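Local coordinates for protein pantothenate synthetase (Francisella tularensis subsp. tularensis, PDB 3N8H) that probably catalyses the ATP-dependent condensation of (R)-pantoate with beta-alanine to (R)-pantothenate, through a pantoyl-adenylate intermediate, at residues I118-G121 with K122-G126; G126-S129 with G130-T133; Y154-V157 with M158-Q162. All coordinates share one frame; numbering follows the deposited sequence.

Read from the N terminus, the three contacts follow one another in series, and none nests in or crosses another. Each is local and closes no long loop: contact 1 is the short helix 120-123 with the residues at its two ends, contacts 2 and 3 are turns of helices 127-142 and 154-166. Contacts 1 and 2 share G126; strand 146-150 comes before contact 3. In space they converge: contact 2 packs on contacts 1 and 3, and contact 3 also bonds to the start of contact 1. Contact 1 lies against the antiparallel sheet and contact 3 against strands of the parallel one, while R124, H127 and Q156 all line the proline pocket.

Contact 1 (I118-G121 with K122-G126); sequences ILEG and KSRPG
OE2 of E120 and NH1 of R124 share a water, which donates to OE2 at 2.6 Å and accepts from NH1 at 3.1 Å. The water lies at the edge of the guanidinium, in its plane. A salt bridge from R251 also reaches OE2, while OE1 is taken by the hydroxyl of Y233. The two side chains run side by side in the same direction, and the direct touch is between OE2 of E120 and CD of R124, 3.4 Å apart. The carboxylate and guanidinium planes stand about 90° apart, and OE2 of E120 is 4.3 Å from NH1 of R124, beyond a salt bridge. A bend at chi3 of R124 (62°) turns its guanidinium off the line of the chain; N65 takes NE, and NH1 makes a weak hydrogen bond to the bound proline. The backbone frames this pair: S123 N bonds to L119 O at 2.9 Å and R124 N to E120 O at 2.7 Å, one residue past the end of the helix. S123 OG has its partner in R251. Helix 120-123 thus lies against the antiparallel sheet, with L119 on strands 230-237 and 240-247, and E120 and R124 on I253 and R251 of strand 250-257.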
ATOM      1  N   ILE A 118      -7.426 -16.546   8.709  1.00 35.32           N
ATOM      2  CA  ILE A 118      -7.399 -17.968   9.048  1.00 36.39           C
ATOM      3  C   ILE A 118      -6.027 -18.579   8.802  1.00 38.02           C
ATOM      4  O   ILE A 118      -5.140 -17.927   8.229  1.00 38.17           O
ATOM      5  CB  ILE A 118      -8.440 -18.745   8.225  1.00 39.65           C
ATOM      6  CG1 ILE A 118      -8.215 -18.504   6.724  1.00 40.69           C
ATOM      7  CG2 ILE A 118      -9.895 -18.350   8.665  1.00 37.70           C
ATOM      8  CD1 ILE A 118      -8.976 -19.453   5.792  1.00 42.19           C
ATOM      9  N   LEU A 119      -5.861 -19.829   9.250  1.00 36.61           N
ATOM     10  CA  LEU A 119      -4.660 -20.596   8.973  1.00 34.59           C
ATOM     11  C   LEU A 119      -3.415 -19.775   9.262  1.00 31.83           C
ATOM     12  O   LEU A 119      -3.213 -19.318  10.386  1.00 34.46           O
ATOM     13  CB  LEU A 119      -4.684 -21.073   7.514  1.00 35.30           C
ATOM     14  CG  LEU A 119      -5.910 -21.951   7.202  1.00 43.28           C
ATOM     15  CD1 LEU A 119      -6.136 -22.174   5.692  1.00 47.46           C
ATOM     16  CD2 LEU A 119      -5.812 -23.281   7.947  1.00 36.75           C
ATOM     17  N   GLU A 120      -2.582 -19.568   8.247  1.00 28.91           N
ATOM     18  CA  GLU A 120      -1.326 -18.875   8.476  1.00 34.72           C
ATOM     19  C   GLU A 120      -1.517 -17.449   9.064  1.00 43.23           C
ATOM     20  O   GLU A 120      -0.784 -17.000   9.972  1.00 30.77           O
ATOM     21  CB  GLU A 120      -0.549 -18.871   7.181  1.00 35.71           C
ATOM     22  CG  GLU A 120       0.934 -18.897   7.337  1.00 56.89           C
ATOM     23  CD  GLU A 120       1.505 -20.138   8.022  1.00 39.57           C
ATOM     24  OE1 GLU A 120       0.796 -21.098   8.437  1.00 33.68           O
ATOM     25  OE2 GLU A 120       2.726 -20.116   8.137  1.00 39.22           O
ATOM     26  N   GLY A 121      -2.539 -16.750   8.596  1.00 41.96           N
ATOM     27  CA  GLY A 121      -2.801 -15.411   9.098  1.00 44.94           C
ATOM     28  C   GLY A 121      -3.091 -15.363  10.594  1.00 45.58           C
ATOM     29  O   GLY A 121      -2.710 -14.420  11.295  1.00 40.02           O
ATOM     30  N   LYS A 122      -3.767 -16.388  11.092  1.00 40.21           N
ATOM     31  CA  LYS A 122      -4.158 -16.425  12.500  1.00 44.85           C
ATOM     32  C   LYS A 122      -2.980 -16.924  13.329  1.00 40.74           C
ATOM     33  O   LYS A 122      -2.711 -16.450  14.439  1.00 33.60           O
ATOM     34  CB  LYS A 122      -5.360 -17.364  12.684  1.00 47.59           C
ATOM     35  CG  LYS A 122      -5.854 -17.454  14.109  1.00 54.12           C
ATOM     36  CD  LYS A 122      -7.024 -18.415  14.221  1.00 58.78           C
ATOM     37  CE  LYS A 122      -8.283 -17.682  14.643  1.00 66.57           C
ATOM     38  NZ  LYS A 122      -9.387 -18.613  14.993  1.00 70.32           N
ATOM     39  N   SER A 123      -2.289 -17.897  12.748  1.00 43.52           N
ATOM     40  CA  SER A 123      -1.124 -18.534  13.336  1.00 45.56           C
ATOM     41  C   SER A 123       0.048 -17.545  13.409  1.00 40.82           C
ATOM     42  O   SER A 123       0.847 -17.584  14.346  1.00 40.02           O
ATOM     43  CB  SER A 123      -0.757 -19.761  12.491  1.00 42.13           C
ATOM     44  OG  SER A 123       0.041 -20.670  13.200  1.00 48.09           O
ATOM     45  N   ARG A 124       0.154 -16.655  12.429  1.00 32.57           N
ATOM     46  CA  ARG A 124       1.257 -15.683  12.422  1.00 37.04           C
ATOM     47  C   ARG A 124       0.743 -14.239  12.407  1.00 46.06           C
ATOM     48  O   ARG A 124       0.688 -13.588  11.356  1.00 37.04           O
ATOM     49  CB  ARG A 124       2.208 -15.915  11.249  1.00 33.83           C
ATOM     50  CG  ARG A 124       2.717 -17.358  11.119  1.00 36.08           C
ATOM     51  CD  ARG A 124       3.718 -17.468   9.963  1.00 34.40           C
ATOM     52  NE  ARG A 124       4.903 -16.640  10.184  1.00 35.19           N
ATOM     53  CZ  ARG A 124       5.911 -16.533   9.330  1.00 36.02           C
ATOM     54  NH1 ARG A 124       5.881 -17.217   8.190  1.00 31.08           N
ATOM     55  NH2 ARG A 124       6.960 -15.757   9.631  1.00 32.42           N
ATOM     56  N   PRO A 125       0.345 -13.738  13.576  1.00 45.19           N
ATOM     57  CA  PRO A 125      -0.236 -12.408  13.568  1.00 45.72           C
ATOM     58  C   PRO A 125       0.749 -11.391  12.997  1.00 46.16           C
ATOM     59  O   PRO A 125       1.912 -11.344  13.423  1.00 39.24           O
ATOM     60  CB  PRO A 125      -0.501 -12.136  15.052  1.00 56.03           C
ATOM     61  CG  PRO A 125      -0.699 -13.507  15.651  1.00 59.51           C
ATOM     62  CD  PRO A 125       0.203 -14.422  14.873  1.00 52.27           C
ATOM     63  N   GLY A 126       0.298 -10.591  12.028  1.00 38.88           N
ATOM     64  CA  GLY A 126       1.115  -9.502  11.511  1.00 38.68           C
ATOM     65  C   GLY A 126       2.092  -9.948  10.430  1.00 32.67           C
ATOM     66  O   GLY A 126       2.756  -9.118   9.789  1.00 35.40           O
TER
HETATM   67  O   HOH W   1       3.894 -18.689   6.308  1.00 32.39           O

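Contact 2 (G126-S129 with G130-T133); sequences GHFS and GMLT. With PRO (proline), chain C.
S129 and T133, one turn apart, meet through a doubly used carbonyl. S129 O accepts from T133 OG1 at 2.8 Å and from T133 N at 3.1 Å, and the two donors come from opposite faces of the carbonyl plane. The hydroxyl gets there because it sits beside its own backbone N, with chi1 at -58°. I109 of strand 107-111 completes the group: its N bonds to T133 OG1 and its O to S129 OG, so both hydroxyls are tied to one residue of that strand. The remaining helical bonds include M131 N to H127 O at 3.1 Å and L132 N to F128 O at 3.0 Å, whereas G130 N to G126 O is weak.

Apolar contact falls on another face. Selenomethionine M131, bent at both chi2 and chi3, lies alongside F128 and brings CE within 3.8 Å of ring atom CD1, at an oblique approach. L132 rests on L107 and T133 on F167, both of the second subunit.

Ligand contact belongs to H127. Its ring meets the bound proline edge-on, with CE1 3.5 Å from CB of that proline, while ND1 bonds to the backbone O of Q63. The start of helix 127-142 thus forms one wall of the proline pocket, where Q63 and Q156 are predicted to bind pantoate.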
ATOM      1  N   GLY A 126       0.298 -10.591  12.028  1.00 38.88           N
ATOM      2  CA  GLY A 126       1.115  -9.502  11.511  1.00 38.68           C
ATOM      3  C   GLY A 126       2.092  -9.948  10.430  1.00 32.67           C
ATOM      4  O   GLY A 126       2.756  -9.118   9.789  1.00 35.40           O
ATOM      5  N   HIS A 127       2.170 -11.253  10.197  1.00 28.97           N
ATOM      6  CA  HIS A 127       2.996 -11.765   9.094  1.00 31.92           C
ATOM      7  C   HIS A 127       2.510 -11.258   7.713  1.00 36.73           C
ATOM      8  O   HIS A 127       3.313 -10.814   6.906  1.00 33.59           O
ATOM      9  CB  HIS A 127       3.021 -13.295   9.095  1.00 32.44           C
ATOM     10  CG  HIS A 127       3.580 -13.890   7.839  1.00 33.14           C
ATOM     11  ND1 HIS A 127       4.919 -13.818   7.510  1.00 32.86           N
ATOM     12  CD2 HIS A 127       2.979 -14.562   6.821  1.00 34.12           C
ATOM     13  CE1 HIS A 127       5.121 -14.418   6.348  1.00 36.29           C
ATOM     14  NE2 HIS A 127       3.961 -14.871   5.903  1.00 31.12           N
ATOM     15  N   PHE A 128       1.206 -11.327   7.448  1.00 25.80           N
ATOM     16  CA  PHE A 128       0.698 -11.035   6.095  1.00 32.07           C
ATOM     17  C   PHE A 128       0.828  -9.550   5.777  1.00 34.27           C
ATOM     18  O   PHE A 128       1.014  -9.165   4.611  1.00 39.08           O
ATOM     19  CB  PHE A 128      -0.767 -11.520   5.914  1.00 32.73           C
ATOM     20  CG  PHE A 128      -0.900 -13.012   5.622  1.00 35.27           C
ATOM     21  CD1 PHE A 128       0.096 -13.696   4.934  1.00 31.84           C
ATOM     22  CD2 PHE A 128      -2.038 -13.714   6.012  1.00 36.99           C
ATOM     23  CE1 PHE A 128      -0.017 -15.057   4.645  1.00 33.50           C
ATOM     24  CE2 PHE A 128      -2.163 -15.070   5.725  1.00 43.27           C
ATOM     25  CZ  PHE A 128      -1.144 -15.742   5.043  1.00 37.63           C
ATOM     26  N   SER A 129       0.745  -8.714   6.815  1.00 33.69           N
ATOM     27  CA  SER A 129       0.923  -7.278   6.636  1.00 29.10           C
ATOM     28  C   SER A 129       2.366  -7.012   6.196  1.00 32.50           C
ATOM     29  O   SER A 129       2.604  -6.266   5.251  1.00 31.08           O
ATOM     30  CB  SER A 129       0.569  -6.507   7.911  1.00 37.51           C
ATOM     31  OG  SER A 129       0.899  -5.131   7.805  1.00 36.98           O
ATOM     32  N   GLY A 130       3.325  -7.644   6.868  1.00 29.91           N
ATOM     33  CA  GLY A 130       4.727  -7.490   6.503  1.00 34.38           C
ATOM     34  C   GLY A 130       5.039  -7.916   5.080  1.00 31.82           C
ATOM     35  O   GLY A 130       5.771  -7.229   4.357  1.00 32.90           O
HETATM   36  N   MSE A 131       4.477  -9.059   4.698  1.00 26.78           N
HETATM   37  CA  MSE A 131       4.692  -9.720   3.413  1.00 32.43           C
HETATM   38  C   MSE A 131       4.143  -8.863   2.268  1.00 25.84           C
HETATM   39  O   MSE A 131       4.827  -8.596   1.278  1.00 28.40           O
HETATM   40  CB  MSE A 131       3.953 -11.068   3.442  1.00 32.75           C
HETATM   41  CG  MSE A 131       4.099 -11.947   2.244  1.00 28.42           C
HETATM   42 SE   MSE A 131       2.872 -11.424   0.790  0.71 39.41          SE
HETATM   43  CE  MSE A 131       1.216 -12.148   1.642  1.00 27.17           C
ATOM     44  N   LEU A 132       2.903  -8.436   2.420  1.00 24.13           N
ATOM     45  CA  LEU A 132       2.235  -7.583   1.425  1.00 30.31           C
ATOM     46  C   LEU A 132       2.926  -6.225   1.220  1.00 34.65           C
ATOM     47  O   LEU A 132       2.997  -5.724   0.100  1.00 33.60           O
ATOM     48  CB  LEU A 132       0.781  -7.357   1.839  1.00 31.41           C
ATOM     49  CG  LEU A 132      -0.089  -8.599   1.643  1.00 31.02           C
ATOM     50  CD1 LEU A 132      -1.484  -8.395   2.256  1.00 34.08           C
ATOM     51  CD2 LEU A 132      -0.174  -8.945   0.135  1.00 32.90           C
ATOM     52  N   THR A 133       3.422  -5.629   2.302  1.00 35.36           N
ATOM     53  CA  THR A 133       4.109  -4.343   2.219  1.00 38.40           C
ATOM     54  C   THR A 133       5.438  -4.474   1.438  1.00 31.25           C
ATOM     55  O   THR A 133       5.715  -3.704   0.509  1.00 32.71           O
ATOM     56  CB  THR A 133       4.382  -3.762   3.635  1.00 32.88           C
ATOM     57  OG1 THR A 133       3.134  -3.621   4.347  1.00 32.94           O
ATOM     58  CG2 THR A 133       5.054  -2.402   3.533  1.00 37.38           C
TER
HETATM   59  N   PRO C 271       8.295 -17.717   3.486  1.00 51.27           N
HETATM   60  CA  PRO C 271       7.937 -16.422   4.058  1.00 45.52           C
HETATM   61  C   PRO C 271       8.211 -16.412   5.563  1.00 41.94           C
HETATM   62  O   PRO C 271       8.517 -17.469   6.130  1.00 37.97           O
HETATM   63  CB  PRO C 271       6.435 -16.333   3.785  1.00 46.90           C
HETATM   64  CG  PRO C 271       6.250 -17.116   2.527  1.00 56.84           C
HETATM   65  CD  PRO C 271       7.253 -18.241   2.586  1.00 48.68           C

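Contact 3 (Y154-V157 with M158-Q162); sequences YQQV and MLIKQ. With PRO (proline), chain C.
Q156 leaves the helix with CG trans to its backbone N (chi1 177°) and then runs extended, whereas I160, one turn on, keeps CG1 beside its own N (chi1 -70°). These settings lay the two chains side by side, pointing the same way, with Q156 CG 3.8 Å from I160 CD1. The methylene part of the glutamine packs against the isoleucine, and its amide projects toward the ligand pocket: OE1 lies 3.1 Å from CG of the bound proline and is hydrogen-bonded to a glycerol, probably from the crystallisation liquor. AMP touches Q156 as well.

On another face Y154 and selenomethionine M158 form a Met-aromatic contact. SE of M158 sits 4.7 Å from the centroid of the Y154 ring, 64° off its normal, an oblique approach. The nearest ring atom to SE of M158 is CE2 of Y154, at 3.6 Å. The ring of Y154 meets F242 too, the planes roughly perpendicular. V157 and K161 also run in parallel, the lysine chain stretched so that its CE comes to 3.8 Å from CG1 of V157.

Unbroken helical bonding lies beneath these pairs, the shorter ones being L159 N to Q155 O and I160 N to Q156 O, each 2.8 Å. The amide of Q155 bonds at both ends to the backbone between I115 and E120: NE2 to I115 O and I118 O, OE1 to E120 N. Q162 reaches D103 of the second subunit.

V157 and I160 pack on strands 146-150 and 172-176, the two parallel strands that helix 154-166 joins. This is a beta-alpha-beta crossover of the Rossmann-like core of the HUP clan, with a predicted pantoate-binding glutamine in the first turn of its helix.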
ATOM      1  N   TYR A 154       0.064 -20.883  -0.087  1.00 32.39           N
ATOM      2  CA  TYR A 154      -1.209 -20.706  -0.802  1.00 41.73           C
ATOM      3  C   TYR A 154      -1.912 -19.378  -0.536  1.00 37.38           C
ATOM      4  O   TYR A 154      -2.417 -18.699  -1.467  1.00 29.69           O
ATOM      5  CB  TYR A 154      -2.175 -21.834  -0.442  1.00 37.26           C
ATOM      6  CG  TYR A 154      -3.267 -22.009  -1.462  1.00 41.34           C
ATOM      7  CD1 TYR A 154      -3.034 -22.726  -2.632  1.00 44.62           C
ATOM      8  CD2 TYR A 154      -4.532 -21.454  -1.260  1.00 44.14           C
ATOM      9  CE1 TYR A 154      -4.033 -22.899  -3.577  1.00 54.79           C
ATOM     10  CE2 TYR A 154      -5.547 -21.618  -2.207  1.00 54.86           C
ATOM     11  CZ  TYR A 154      -5.287 -22.344  -3.362  1.00 59.84           C
ATOM     12  OH  TYR A 154      -6.270 -22.520  -4.311  1.00 60.71           O
ATOM     13  N   GLN A 155      -2.001 -19.036   0.741  1.00 31.13           N
ATOM     14  CA  GLN A 155      -2.650 -17.780   1.131  1.00 35.69           C
ATOM     15  C   GLN A 155      -1.863 -16.568   0.604  1.00 34.36           C
ATOM     16  O   GLN A 155      -2.441 -15.598   0.089  1.00 32.05           O
ATOM     17  CB  GLN A 155      -2.777 -17.726   2.633  1.00 30.37           C
ATOM     18  CG  GLN A 155      -3.869 -18.636   3.169  1.00 35.78           C
ATOM     19  CD  GLN A 155      -3.794 -18.748   4.687  1.00 40.37           C
ATOM     20  OE1 GLN A 155      -2.939 -19.463   5.237  1.00 35.38           O
ATOM     21  NE2 GLN A 155      -4.668 -18.014   5.372  1.00 37.66           N
ATOM     22  N   GLN A 156      -0.540 -16.652   0.730  1.00 30.64           N
ATOM     23  CA  GLN A 156       0.371 -15.684   0.115  1.00 25.46           C
ATOM     24  C   GLN A 156       0.020 -15.438  -1.364  1.00 32.15           C
ATOM     25  O   GLN A 156      -0.080 -14.292  -1.800  1.00 33.17           O
ATOM     26  CB  GLN A 156       1.817 -16.195   0.205  1.00 24.49           C
ATOM     27  CG  GLN A 156       2.804 -15.272  -0.489  1.00 34.53           C
ATOM     28  CD  GLN A 156       4.206 -15.475  -0.020  1.00 38.40           C
ATOM     29  OE1 GLN A 156       4.608 -14.948   1.021  1.00 37.76           O
ATOM     30  NE2 GLN A 156       4.965 -16.257  -0.773  1.00 28.35           N
ATOM     31  N   VAL A 157      -0.128 -16.509  -2.147  1.00 34.82           N
ATOM     32  CA  VAL A 157      -0.495 -16.347  -3.562  1.00 28.00           C
ATOM     33  C   VAL A 157      -1.792 -15.548  -3.737  1.00 28.16           C
ATOM     34  O   VAL A 157      -1.830 -14.572  -4.502  1.00 36.14           O
ATOM     35  CB  VAL A 157      -0.655 -17.709  -4.271  1.00 30.48           C
ATOM     36  CG1 VAL A 157      -1.312 -17.516  -5.631  1.00 29.55           C
ATOM     37  CG2 VAL A 157       0.685 -18.398  -4.434  1.00 34.33           C
HETATM   38  N   MSE A 158      -2.851 -15.965  -3.031  1.00 25.68           N
HETATM   39  CA  MSE A 158      -4.167 -15.322  -3.119  1.00 26.11           C
HETATM   40  C   MSE A 158      -4.078 -13.856  -2.731  1.00 29.88           C
HETATM   41  O   MSE A 158      -4.632 -12.985  -3.396  1.00 31.36           O
HETATM   42  CB  MSE A 158      -5.172 -16.033  -2.206  1.00 31.13           C
HETATM   43  CG  MSE A 158      -5.394 -17.499  -2.534  1.00 38.82           C
HETATM   44 SE   MSE A 158      -6.773 -18.316  -1.397  0.51 50.60          SE
HETATM   45  CE  MSE A 158      -8.274 -17.112  -1.755  1.00 48.10           C
ATOM     46  N   LEU A 159      -3.362 -13.587  -1.652  1.00 30.04           N
ATOM     47  CA  LEU A 159      -3.173 -12.232  -1.183  1.00 31.38           C
ATOM     48  C   LEU A 159      -2.387 -11.395  -2.199  1.00 29.84           C
ATOM     49  O   LEU A 159      -2.709 -10.228  -2.443  1.00 29.11           O
ATOM     50  CB  LEU A 159      -2.455 -12.243   0.178  1.00 29.04           C
ATOM     51  CG  LEU A 159      -3.267 -12.743   1.355  1.00 36.56           C
ATOM     52  CD1 LEU A 159      -2.427 -12.740   2.627  1.00 35.21           C
ATOM     53  CD2 LEU A 159      -4.519 -11.857   1.499  1.00 33.05           C
ATOM     54  N   ILE A 160      -1.365 -11.984  -2.814  1.00 25.67           N
ATOM     55  CA  ILE A 160      -0.594 -11.206  -3.767  1.00 31.00           C
ATOM     56  C   ILE A 160      -1.437 -10.935  -5.035  1.00 39.28           C
ATOM     57  O   ILE A 160      -1.298  -9.889  -5.668  1.00 36.63           O
ATOM     58  CB  ILE A 160       0.785 -11.871  -4.079  1.00 29.58           C
ATOM     59  CG1 ILE A 160       1.716 -11.766  -2.858  1.00 30.08           C
ATOM     60  CG2 ILE A 160       1.448 -11.244  -5.322  1.00 27.66           C
ATOM     61  CD1 ILE A 160       3.029 -12.549  -3.060  1.00 30.00           C
ATOM     62  N   LYS A 161      -2.332 -11.856  -5.383  1.00 30.08           N
ATOM     63  CA  LYS A 161      -3.184 -11.642  -6.565  1.00 34.70           C
ATOM     64  C   LYS A 161      -4.118 -10.485  -6.258  1.00 34.22           C
ATOM     65  O   LYS A 161      -4.403  -9.658  -7.128  1.00 36.36           O
ATOM     66  CB  LYS A 161      -3.974 -12.904  -6.955  1.00 32.20           C
ATOM     67  CG  LYS A 161      -3.130 -14.064  -7.509  1.00 37.93           C
ATOM     68  CD  LYS A 161      -3.997 -15.309  -7.787  1.00 37.63           C
ATOM     69  CE  LYS A 161      -3.291 -16.328  -8.700  1.00 36.36           C
ATOM     70  NZ  LYS A 161      -4.111 -17.602  -8.838  1.00 41.54           N
ATOM     71  N   GLN A 162      -4.564 -10.397  -5.003  1.00 34.92           N
ATOM     72  CA  GLN A 162      -5.476  -9.312  -4.621  1.00 29.65           C
ATOM     73  C   GLN A 162      -4.717  -7.968  -4.613  1.00 28.74           C
ATOM     74  O   GLN A 162      -5.222  -6.962  -5.102  1.00 34.80           O
ATOM     75  CB  GLN A 162      -6.116  -9.580  -3.259  1.00 34.99           C
ATOM     76  CG  GLN A 162      -7.156  -8.541  -2.862  1.00 36.37           C
ATOM     77  CD  GLN A 162      -8.402  -8.615  -3.722  1.00 42.07           C
ATOM     78  OE1 GLN A 162      -8.938  -9.697  -3.947  1.00 43.27           O
ATOM     79  NE2 GLN A 162      -8.867  -7.467  -4.206  1.00 37.27           N
TER
HETATM   80  N   PRO C 271       8.295 -17.717   3.486  1.00 51.27           N
HETATM   81  CA  PRO C 271       7.937 -16.422   4.058  1.00 45.52           C
HETATM   82  C   PRO C 271       8.211 -16.412   5.563  1.00 41.94           C
HETATM   83  O   PRO C 271       8.517 -17.469   6.130  1.00 37.97           O
HETATM   84  CB  PRO C 271       6.435 -16.333   3.785  1.00 46.90           C
HETATM   85  CG  PRO C 271       6.250 -17.116   2.527  1.00 56.84           C
HETATM   86  CD  PRO C 271       7.253 -18.241   2.586  1.00 48.68           C